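PDB 6IXO: myosin-2 from Saccharomyces cerevisiae, which carries organelles and other cargo along actin cables, this chain being its globular cargo-binding tail domain, which takes hold of receptor proteins on the organelles. Local coordinates for residues V178-S183 with I246-F251; L283-Q288 with Y311-A316; V295-I300 with S332-E337. All coordinates share one frame; numbering follows the deposited sequence.

Contact 1: residues V178-S183 with I246-F251. With SO4 (sulfate ion), chain C.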
loop_
_atom_site.group_PDB
_atom_site.type_symbol
_atom_site.label_atom_id
_atom_site.label_comp_id
_atom_site.label_asym_id
_atom_site.label_seq_id
_atom_site.Cartn_x
_atom_site.Cartn_y
_atom_site.Cartn_z
ATOM N N VAL A 178 1.208 -2.870 20.038
ATOM C CA VAL A 178 1.133 -1.512 20.588
ATOM C C VAL A 178 0.488 -1.490 21.976
ATOM O O VAL A 178 1.012 -0.886 22.896
ATOM C CB VAL A 178 0.358 -0.587 19.631
ATOM C CG1 VAL A 178 0.095 0.782 20.240
ATOM C CG2 VAL A 178 1.133 -0.442 18.271
ATOM N N VAL A 179 -0.658 -2.168 22.103
ATOM C CA VAL A 179 -1.512 -2.028 23.292
ATOM C C VAL A 179 -1.148 -3.003 24.398
ATOM O O VAL A 179 -1.146 -2.662 25.572
ATOM C CB VAL A 179 -3.005 -2.199 22.886
ATOM C CG1 VAL A 179 -3.917 -2.104 24.099
ATOM C CG2 VAL A 179 -3.392 -1.100 21.883
ATOM N N ILE A 180 -0.846 -4.231 24.026
ATOM C CA ILE A 180 -0.716 -5.303 25.008
ATOM C C ILE A 180 0.743 -5.656 25.342
ATOM O O ILE A 180 1.071 -5.816 26.509
ATOM C CB ILE A 180 -1.430 -6.612 24.508
ATOM C CG1 ILE A 180 -2.914 -6.353 24.244
ATOM C CG2 ILE A 180 -1.241 -7.762 25.528
ATOM C CD1 ILE A 180 -3.717 -6.031 25.532
ATOM N N SER A 181 1.602 -5.831 24.326
ATOM C CA SER A 181 2.987 -6.297 24.571
ATOM C C SER A 181 3.755 -5.298 25.434
ATOM O O SER A 181 3.623 -4.083 25.281
ATOM C CB SER A 181 3.782 -6.529 23.275
ATOM O OG SER A 181 4.278 -5.302 22.758
ATOM N N GLU A 182 4.556 -5.825 26.349
ATOM C CA GLU A 182 5.277 -4.967 27.262
ATOM C C GLU A 182 6.626 -4.622 26.699
ATOM O O GLU A 182 7.478 -5.484 26.510
ATOM C CB GLU A 182 5.412 -5.631 28.633
ATOM C CG GLU A 182 4.086 -5.739 29.349
ATOM C CD GLU A 182 4.241 -6.218 30.773
ATOM O OE1 GLU A 182 4.625 -7.393 30.962
ATOM O OE2 GLU A 182 4.018 -5.407 31.701
ATOM N N SER A 183 6.811 -3.346 26.401
ATOM C CA SER A 183 8.146 -2.800 26.185
ATOM C C SER A 183 9.005 -3.005 27.432
ATOM O O SER A 183 10.216 -3.123 27.352
ATOM C CB SER A 183 8.048 -1.320 25.838
ATOM O OG SER A 183 6.824 -0.779 26.322
ATOM N N ILE A 246 -9.379 2.510 24.690
ATOM C CA ILE A 246 -10.378 3.299 25.415
ATOM C C ILE A 246 -11.484 2.416 26.046
ATOM O O ILE A 246 -12.226 2.865 26.948
ATOM C CB ILE A 246 -11.025 4.379 24.487
ATOM C CG1 ILE A 246 -11.660 5.473 25.372
ATOM C CG2 ILE A 246 -11.992 3.732 23.428
ATOM C CD1 ILE A 246 -12.067 6.718 24.665
ATOM N N MET A 247 -11.598 1.172 25.583
ATOM C CA MET A 247 -12.575 0.238 26.212
ATOM C C MET A 247 -12.061 -0.426 27.491
ATOM O O MET A 247 -12.817 -1.060 28.210
ATOM C CB MET A 247 -12.952 -0.862 25.219
ATOM C CG MET A 247 -13.658 -0.349 23.980
ATOM S SD MET A 247 -14.364 -1.685 22.968
ATOM C CE MET A 247 -12.868 -2.340 22.222
ATOM N N LYS A 248 -10.759 -0.329 27.768
ATOM C CA LYS A 248 -10.212 -1.166 28.825
ATOM C C LYS A 248 -10.425 -0.512 30.187
ATOM O O LYS A 248 -10.057 0.635 30.396
ATOM C CB LYS A 248 -8.723 -1.450 28.581
ATOM C CG LYS A 248 -8.561 -2.392 27.345
ATOM C CD LYS A 248 -7.103 -2.744 27.099
ATOM C CE LYS A 248 -6.983 -3.619 25.835
ATOM N NZ LYS A 248 -7.477 -5.002 26.065
ATOM N N ARG A 249 -11.063 -1.233 31.089
ATOM C CA ARG A 249 -11.472 -0.614 32.355
ATOM C C ARG A 249 -10.605 -1.017 33.513
ATOM O O ARG A 249 -10.636 -0.404 34.610
ATOM C CB ARG A 249 -12.953 -0.951 32.641
ATOM C CG ARG A 249 -13.817 -0.252 31.639
ATOM C CD ARG A 249 -15.254 -0.563 31.793
ATOM N NE ARG A 249 -15.782 0.158 32.937
ATOM C CZ ARG A 249 -17.067 0.457 33.068
ATOM N NH1 ARG A 249 -17.497 1.106 34.146
ATOM N NH2 ARG A 249 -17.914 0.101 32.106
ATOM N N ASN A 250 -9.790 -2.036 33.319
ATOM C CA ASN A 250 -8.913 -2.352 34.464
ATOM C C ASN A 250 -7.468 -2.485 33.963
ATOM O O ASN A 250 -6.835 -3.530 34.131
ATOM C CB ASN A 250 -9.398 -3.632 35.161
ATOM C CG ASN A 250 -8.561 -3.987 36.359
ATOM O OD1 ASN A 250 -7.940 -3.114 36.960
ATOM N ND2 ASN A 250 -8.524 -5.271 36.708
ATOM N N PHE A 251 -6.949 -1.422 33.339
ATOM C CA PHE A 251 -5.751 -1.575 32.526
ATOM C C PHE A 251 -4.943 -0.297 32.401
ATOM O O PHE A 251 -3.712 -0.322 32.418
ATOM C CB PHE A 251 -6.193 -2.062 31.140
ATOM C CG PHE A 251 -5.073 -2.334 30.169
ATOM C CD1 PHE A 251 -4.419 -3.563 30.164
ATOM C CD2 PHE A 251 -4.722 -1.379 29.206
ATOM C CE1 PHE A 251 -3.415 -3.831 29.220
ATOM C CE2 PHE A 251 -3.744 -1.653 28.249
ATOM C CZ PHE A 251 -3.099 -2.889 28.258
HETATM S S SO4 C . -20.547 2.199 32.524
HETATM O O1 SO4 C . -21.841 2.872 32.451
HETATM O O2 SO4 C . -20.386 1.575 33.834
HETATM O O3 SO4 C . -20.464 1.180 31.484
HETATM O O4 SO4 C . -19.477 3.172 32.320
#
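Val-179 and Ile-180, in the last turn of helix 134-180, meet the aromatic ring of Phe-251 and the alkyl chain of Lys-248. The ring is presented by its rim: CZ lies 3.3 Å from the backbone O of Val-179, which sits at the ring edge, near its plane. Phe-251 has CG anti to the backbone N (chi1 -178°), which starts the side chain toward the helix end. The neighbouring edge carbon CE2 comes within 4.2 Å of Val-179 CG1, the two side chains crossing obliquely. One face of the same ring carries Lys-248, whose CD stands 3.5 Å above the ring plane, displaced toward the rim. From there the lysine runs on to the helix: its CE touches Val-179 CG1 at 3.8 Å, and after a bend at chi4 (-73°) its NZ lies 3.9 Å from Ile-180 CD1. Ile-180 meets the lysine chain at about a right angle, and its CD1 also reaches Phe-251 CZ at 4.2 Å. No hydrogen bond joins the two segments, so van der Waals packing holds them together, with the lysine contributing mainly its methylenes. Arg-249 turns elsewhere and binds a sulfate ion, probably from the crystallisation liquor, through NH1 and NH2. Leu-245 of helix 223-247 touches both Val-179 and Phe-251, and Arg-256 of helix 254-273 hydrogen-bonds the backbone O of Ile-180. The whole is a helix C-terminus packed against the turn between two later helices, within the all-helical Dilute region of the class V myosin globular tail.

Contact 2: residues L283-Q288 with Y311-A316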
loop_
_atom_site.group_PDB
_atom_site.type_symbol
_atom_site.label_atom_id
_atom_site.label_comp_id
_atom_site.label_asym_id
_atom_site.label_seq_id
_atom_site.Cartn_x
_atom_site.Cartn_y
_atom_site.Cartn_z
ATOM N N LEU A 283 -0.329 9.619 14.412
ATOM C CA LEU A 283 -0.380 8.765 15.621
ATOM C C LEU A 283 -0.859 9.554 16.817
ATOM O O LEU A 283 -0.678 9.142 17.980
ATOM C CB LEU A 283 1.003 8.148 15.925
ATOM C CG LEU A 283 1.597 7.237 14.837
ATOM C CD1 LEU A 283 3.105 7.031 15.048
ATOM C CD2 LEU A 283 0.849 5.920 14.848
ATOM N N GLN A 284 -1.455 10.694 16.539
ATOM C CA GLN A 284 -1.713 11.631 17.622
ATOM C C GLN A 284 -2.644 11.073 18.696
ATOM O O GLN A 284 -2.547 11.468 19.848
ATOM C CB GLN A 284 -2.294 12.940 17.076
ATOM C CG GLN A 284 -1.262 14.041 16.777
ATOM C CD GLN A 284 -0.150 14.174 17.824
ATOM O OE1 GLN A 284 -0.368 14.679 18.930
ATOM N NE2 GLN A 284 1.048 13.729 17.467
ATOM N N HIS A 285 -3.573 10.191 18.352
ATOM C CA HIS A 285 -4.474 9.737 19.407
ATOM C C HIS A 285 -3.757 8.849 20.365
ATOM O O HIS A 285 -4.045 8.891 21.565
ATOM C CB HIS A 285 -5.699 9.002 18.836
ATOM C CG HIS A 285 -6.516 9.855 17.917
ATOM N ND1 HIS A 285 -6.389 9.808 16.538
ATOM C CD2 HIS A 285 -7.436 10.815 18.177
ATOM C CE1 HIS A 285 -7.215 10.679 15.988
ATOM N NE2 HIS A 285 -7.867 11.304 16.957
ATOM N N LEU A 286 -2.887 7.993 19.842
ATOM C CA LEU A 286 -2.041 7.145 20.717
ATOM C C LEU A 286 -1.041 7.990 21.503
ATOM O O LEU A 286 -0.833 7.813 22.730
ATOM C CB LEU A 286 -1.274 6.108 19.887
ATOM C CG LEU A 286 -2.176 5.053 19.269
ATOM C CD1 LEU A 286 -1.324 4.149 18.396
ATOM C CD2 LEU A 286 -2.821 4.243 20.445
ATOM N N ILE A 287 -0.410 8.932 20.815
ATOM C CA ILE A 287 0.586 9.767 21.524
ATOM C C ILE A 287 -0.116 10.536 22.681
ATOM O O ILE A 287 0.366 10.604 23.838
ATOM C CB ILE A 287 1.278 10.741 20.541
ATOM C CG1 ILE A 287 2.196 9.949 19.593
ATOM C CG2 ILE A 287 2.018 11.924 21.293
ATOM C CD1 ILE A 287 2.717 10.783 18.360
ATOM N N GLN A 288 -1.259 11.128 22.372
ATOM C CA GLN A 288 -1.928 11.956 23.384
ATOM C C GLN A 288 -2.500 11.078 24.509
ATOM O O GLN A 288 -2.594 11.505 25.647
ATOM C CB GLN A 288 -3.017 12.797 22.724
ATOM C CG GLN A 288 -2.447 14.003 21.948
ATOM C CD GLN A 288 -3.501 14.701 21.093
ATOM O OE1 GLN A 288 -4.677 14.736 21.457
ATOM N NE2 GLN A 288 -3.079 15.248 19.934
ATOM N N TYR A 311 -5.227 17.798 22.253
ATOM C CA TYR A 311 -6.091 18.550 21.331
ATOM C C TYR A 311 -6.789 17.659 20.306
ATOM O O TYR A 311 -7.646 18.125 19.561
ATOM C CB TYR A 311 -5.294 19.656 20.594
ATOM C CG TYR A 311 -4.126 19.144 19.767
ATOM C CD1 TYR A 311 -4.300 18.727 18.454
ATOM C CD2 TYR A 311 -2.848 19.082 20.305
ATOM C CE1 TYR A 311 -3.232 18.247 17.701
ATOM C CE2 TYR A 311 -1.779 18.605 19.565
ATOM C CZ TYR A 311 -1.974 18.192 18.262
ATOM O OH TYR A 311 -0.904 17.723 17.541
ATOM N N SER A 312 -6.427 16.382 20.239
ATOM C CA SER A 312 -7.110 15.496 19.300
ATOM C C SER A 312 -8.153 14.615 19.981
ATOM O O SER A 312 -8.787 13.765 19.344
ATOM C CB SER A 312 -6.096 14.625 18.565
ATOM O OG SER A 312 -5.220 15.439 17.801
ATOM N N LEU A 313 -8.300 14.783 21.287
ATOM C CA LEU A 313 -9.240 13.961 22.025
ATOM C C LEU A 313 -10.428 14.820 22.412
ATOM O O LEU A 313 -10.258 15.981 22.757
ATOM C CB LEU A 313 -8.583 13.354 23.257
ATOM C CG LEU A 313 -7.355 12.470 22.996
ATOM C CD1 LEU A 313 -6.880 11.869 24.348
ATOM C CD2 LEU A 313 -7.710 11.353 22.028
ATOM N N THR A 314 -11.630 14.258 22.333
ATOM C CA THR A 314 -12.837 14.988 22.720
ATOM C C THR A 314 -13.014 14.951 24.226
ATOM O O THR A 314 -12.441 14.095 24.893
ATOM C CB THR A 314 -14.069 14.378 22.095
ATOM O OG1 THR A 314 -14.197 13.058 22.632
ATOM C CG2 THR A 314 -13.932 14.315 20.501
ATOM N N PRO A 315 -13.832 15.853 24.771
ATOM C CA PRO A 315 -14.028 15.738 26.218
ATOM C C PRO A 315 -14.587 14.364 26.655
ATOM O O PRO A 315 -14.184 13.862 27.717
ATOM C CB PRO A 315 -15.019 16.863 26.519
ATOM C CG PRO A 315 -14.742 17.885 25.498
ATOM C CD PRO A 315 -14.473 17.063 24.227
ATOM N N ALA A 316 -15.473 13.760 25.858
ATOM C CA ALA A 316 -16.032 12.458 26.237
ATOM C C ALA A 316 -14.933 11.394 26.261
ATOM O O ALA A 316 -14.969 10.473 27.074
ATOM C CB ALA A 316 -17.166 12.043 25.277
HETATM O O HOH W 1 -9.422 13.409 16.270
#
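Gln-288 OE1 accepts the backbone N-H of Ser-312 at 2.7 Å, in the carbonyl plane and on a lone pair, with a C=O...N angle of 120°. The other end of the same amide is held as well: NE2 donates to Gln-284 OE1 at 2.9 Å, an almost straight bond of 165°, and makes a weak hydrogen bond to Ser-312 OG at 3.0 Å. Gln-284, whose NE2 is bonded to Thr-280 O, thus orients the amide of Gln-288 as a second-shell residue. With its chain extended beyond CG, Gln-288 reaches across from the helix, and these bonds fix which way its amide is flipped. NE2 also stands 3.5 Å above the ring of Tyr-311, over its centre. Tyr-311 takes the crowded position, CG between the backbone N and the carbonyl carbon (chi1 59°), which starts the side chain back toward the helix. An alanine in place of Gln-288 would probably leave the Ser-312 N-H and Gln-284 OE1 without this partner and open a gap over that face of the Tyr-311 ring. Next to Gln-284 in the chain, the edge of the His-285 ring faces Ser-312 O, with CD2 3.4 Å from that oxygen, and a water bridges His-285 NE2 and Ser-312 O. The other ring nitrogen, ND1, is hydrogen-bonded to Asp-238 of helix 223-247. Leu-313 CD2 lies in the plane of the His-285 ring at its edge, 3.9 Å from His-285 CD2. This is side-chain amide to backbone hydrogen bonding between helix 284-294 and the connection that ends in Thr-314, N-cap of helix 315-323, in the helical DIL domain.

Contact 3: residues V295-I300 with S332-E337. With SO4 (sulfate ion), chain E.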
loop_
_atom_site.group_PDB
_atom_site.type_symbol
_atom_site.label_atom_id
_atom_site.label_comp_id
_atom_site.label_asym_id
_atom_site.label_seq_id
_atom_site.Cartn_x
_atom_site.Cartn_y
_atom_site.Cartn_z
ATOM N N VAL A 295 0.646 12.295 32.750
ATOM C CA VAL A 295 0.719 13.618 33.393
ATOM C C VAL A 295 -0.147 13.676 34.658
ATOM O O VAL A 295 -1.040 12.848 34.864
ATOM C CB VAL A 295 0.289 14.748 32.436
ATOM C CG1 VAL A 295 1.241 14.813 31.244
ATOM C CG2 VAL A 295 -1.147 14.526 31.979
ATOM N N ARG A 296 0.111 14.674 35.482
ATOM C CA ARG A 296 -0.620 14.848 36.720
ATOM C C ARG A 296 -2.062 15.182 36.404
ATOM O O ARG A 296 -2.352 15.973 35.497
ATOM C CB ARG A 296 0.018 15.945 37.553
ATOM C CG ARG A 296 -0.095 15.716 39.041
ATOM C CD ARG A 296 0.517 16.861 39.813
ATOM N NE ARG A 296 -0.209 18.102 39.623
ATOM C CZ ARG A 296 0.157 19.270 40.145
ATOM N NH1 ARG A 296 1.243 19.344 40.915
ATOM N NH2 ARG A 296 -0.567 20.364 39.908
ATOM N N LYS A 297 -2.950 14.560 37.159
ATOM C CA LYS A 297 -4.386 14.707 36.990
ATOM C C LYS A 297 -5.023 15.032 38.349
ATOM O O LYS A 297 -5.957 14.351 38.755
ATOM C CB LYS A 297 -4.975 13.414 36.410
ATOM C CG LYS A 297 -4.564 13.160 34.932
ATOM C CD LYS A 297 -4.873 11.748 34.440
ATOM C CE LYS A 297 -3.980 10.713 35.124
ATOM N NZ LYS A 297 -2.635 10.675 34.467
ATOM N N TYR A 298 -4.530 16.061 39.044
ATOM C CA TYR A 298 -4.972 16.297 40.422
ATOM C C TYR A 298 -5.641 17.644 40.672
ATOM O O TYR A 298 -6.455 17.766 41.576
ATOM C CB TYR A 298 -3.783 16.111 41.361
ATOM C CG TYR A 298 -3.365 14.656 41.421
ATOM C CD1 TYR A 298 -4.319 13.636 41.465
ATOM C CD2 TYR A 298 -2.028 14.291 41.387
ATOM C CE1 TYR A 298 -3.940 12.297 41.502
ATOM C CE2 TYR A 298 -1.652 12.959 41.405
ATOM C CZ TYR A 298 -2.601 11.974 41.475
ATOM O OH TYR A 298 -2.187 10.666 41.514
ATOM N N THR A 299 -5.312 18.652 39.873
ATOM C CA THR A 299 -5.935 19.957 40.026
ATOM C C THR A 299 -6.742 20.342 38.783
ATOM O O THR A 299 -6.532 19.800 37.684
ATOM C CB THR A 299 -4.894 21.050 40.277
ATOM O OG1 THR A 299 -4.217 21.348 39.047
ATOM C CG2 THR A 299 -3.878 20.604 41.334
ATOM N N ILE A 300 -7.667 21.274 38.973
ATOM C CA ILE A 300 -8.401 21.873 37.867
ATOM C C ILE A 300 -7.470 22.323 36.744
ATOM O O ILE A 300 -7.669 21.992 35.562
ATOM C CB ILE A 300 -9.223 23.079 38.360
ATOM C CG1 ILE A 300 -10.362 22.607 39.268
ATOM C CG2 ILE A 300 -9.746 23.897 37.179
ATOM C CD1 ILE A 300 -11.296 21.615 38.613
ATOM N N SER A 332 -1.744 8.825 44.607
ATOM C CA SER A 332 -2.944 9.533 45.090
ATOM C C SER A 332 -4.124 9.281 44.162
ATOM O O SER A 332 -3.971 9.317 42.944
ATOM C CB SER A 332 -2.693 11.031 45.192
ATOM O OG SER A 332 -1.608 11.283 46.068
ATOM N N PRO A 333 -5.325 9.039 44.721
ATOM C CA PRO A 333 -6.501 8.864 43.844
ATOM C C PRO A 333 -6.804 10.144 43.072
ATOM O O PRO A 333 -6.483 11.228 43.557
ATOM C CB PRO A 333 -7.653 8.568 44.840
ATOM C CG PRO A 333 -7.040 8.359 46.109
ATOM C CD PRO A 333 -5.709 9.080 46.140
ATOM N N ILE A 334 -7.416 10.042 41.901
ATOM C CA ILE A 334 -7.918 11.233 41.215
ATOM C C ILE A 334 -9.090 11.820 42.011
ATOM O O ILE A 334 -10.086 11.138 42.188
ATOM C CB ILE A 334 -8.371 10.907 39.797
ATOM C CG1 ILE A 334 -7.161 10.429 38.987
ATOM C CG2 ILE A 334 -8.946 12.148 39.122
ATOM C CD1 ILE A 334 -7.493 9.932 37.608
ATOM N N PRO A 335 -8.978 13.080 42.472
ATOM C CA PRO A 335 -10.013 13.631 43.361
ATOM C C PRO A 335 -11.382 13.727 42.703
ATOM O O PRO A 335 -11.472 13.884 41.482
ATOM C CB PRO A 335 -9.489 15.037 43.703
ATOM C CG PRO A 335 -8.034 14.988 43.421
ATOM C CD PRO A 335 -7.884 14.042 42.253
ATOM N N GLN A 336 -12.435 13.667 43.523
ATOM C CA GLN A 336 -13.802 13.697 43.021
ATOM C C GLN A 336 -14.054 15.006 42.308
ATOM O O GLN A 336 -14.684 15.032 41.246
ATOM C CB GLN A 336 -14.803 13.499 44.163
ATOM C CG GLN A 336 -14.658 12.141 44.808
ATOM C CD GLN A 336 -14.776 11.034 43.775
ATOM O OE1 GLN A 336 -15.802 10.911 43.122
ATOM N NE2 GLN A 336 -13.715 10.246 43.602
ATOM N N GLU A 337 -13.539 16.077 42.910
ATOM C CA GLU A 337 -13.556 17.419 42.342
ATOM C C GLU A 337 -13.115 17.409 40.858
ATOM O O GLU A 337 -13.704 18.077 40.006
ATOM C CB GLU A 337 -12.646 18.338 43.164
ATOM C CG GLU A 337 -12.800 18.197 44.707
ATOM C CD GLU A 337 -11.824 17.197 45.361
ATOM O OE1 GLU A 337 -12.281 16.163 45.911
ATOM O OE2 GLU A 337 -10.600 17.461 45.353
HETATM S S SO4 E . 0.937 22.983 41.741
HETATM O O1 SO4 E . -0.487 22.941 41.424
HETATM O O2 SO4 E . 1.120 23.468 43.106
HETATM O O3 SO4 E . 1.500 21.645 41.610
HETATM O O4 SO4 E . 1.617 23.878 40.808
#
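Tyr-298 turns the edge of its ring to residues 332-335. Its CD1 is 3.7 Å from Pro-335 CD, which lies at that edge in the ring plane, and the two side chains cross at about a right angle. CE1 is 4.1 Å from Ile-334 CA at the ring edge, and Pro-333 O approaches CE1 obliquely at 3.4 Å. The hydroxyl finishes the contact: OH donates to Ser-332 O at 2.7 Å, tilted 21° from the carbonyl plane. Ile-334 CG2 packs 3.7 Å from the backbone O of Lys-297, an oxygen buried here with no partner in the model. The lysine's own side chain leads away; NZ bonds Val-295 O and Leu-292 O and makes a cation-pi interaction with Tyr-325. Arg-296 turns its guanidinium to a sulfate ion, probably from the crystallisation liquor, and its NE forms a salt bridge with Asp-302, which also accepts the backbone N-H of Tyr-298. Chemically, then, one hydroxyl-to-carbonyl bond is the hydrogen bond between the segments and probably fixes the tip of the tyrosine, while proline and isoleucine carbons supply the apolar surface that joins the loop before helix 300-309 to the approach to helix 336-350.

How the contacts relate
All three contacts lie within the Dilute region and on the same side of the chain's centre. Contacts 1 and 2 touch directly: Val-178 CG1 packs 4.1 Å from Leu-286 CD1, although the contact centres are 16 Å apart. Leu-245 and Cys-241 of helix 223-247 complete this junction, since both touch Leu-286 of contact 2 and Val-179 of contact 1. Contact 3 sits farther out on the surface, its centre about 19 Å from that of contact 2 and 21 Å from that of contact 1, touching neither. Contacts 2 and 3 nevertheless interlock along the chain, their segments alternating, and Pro-315 of contact 2 packs on helix 336-350, which contact 3 leads into.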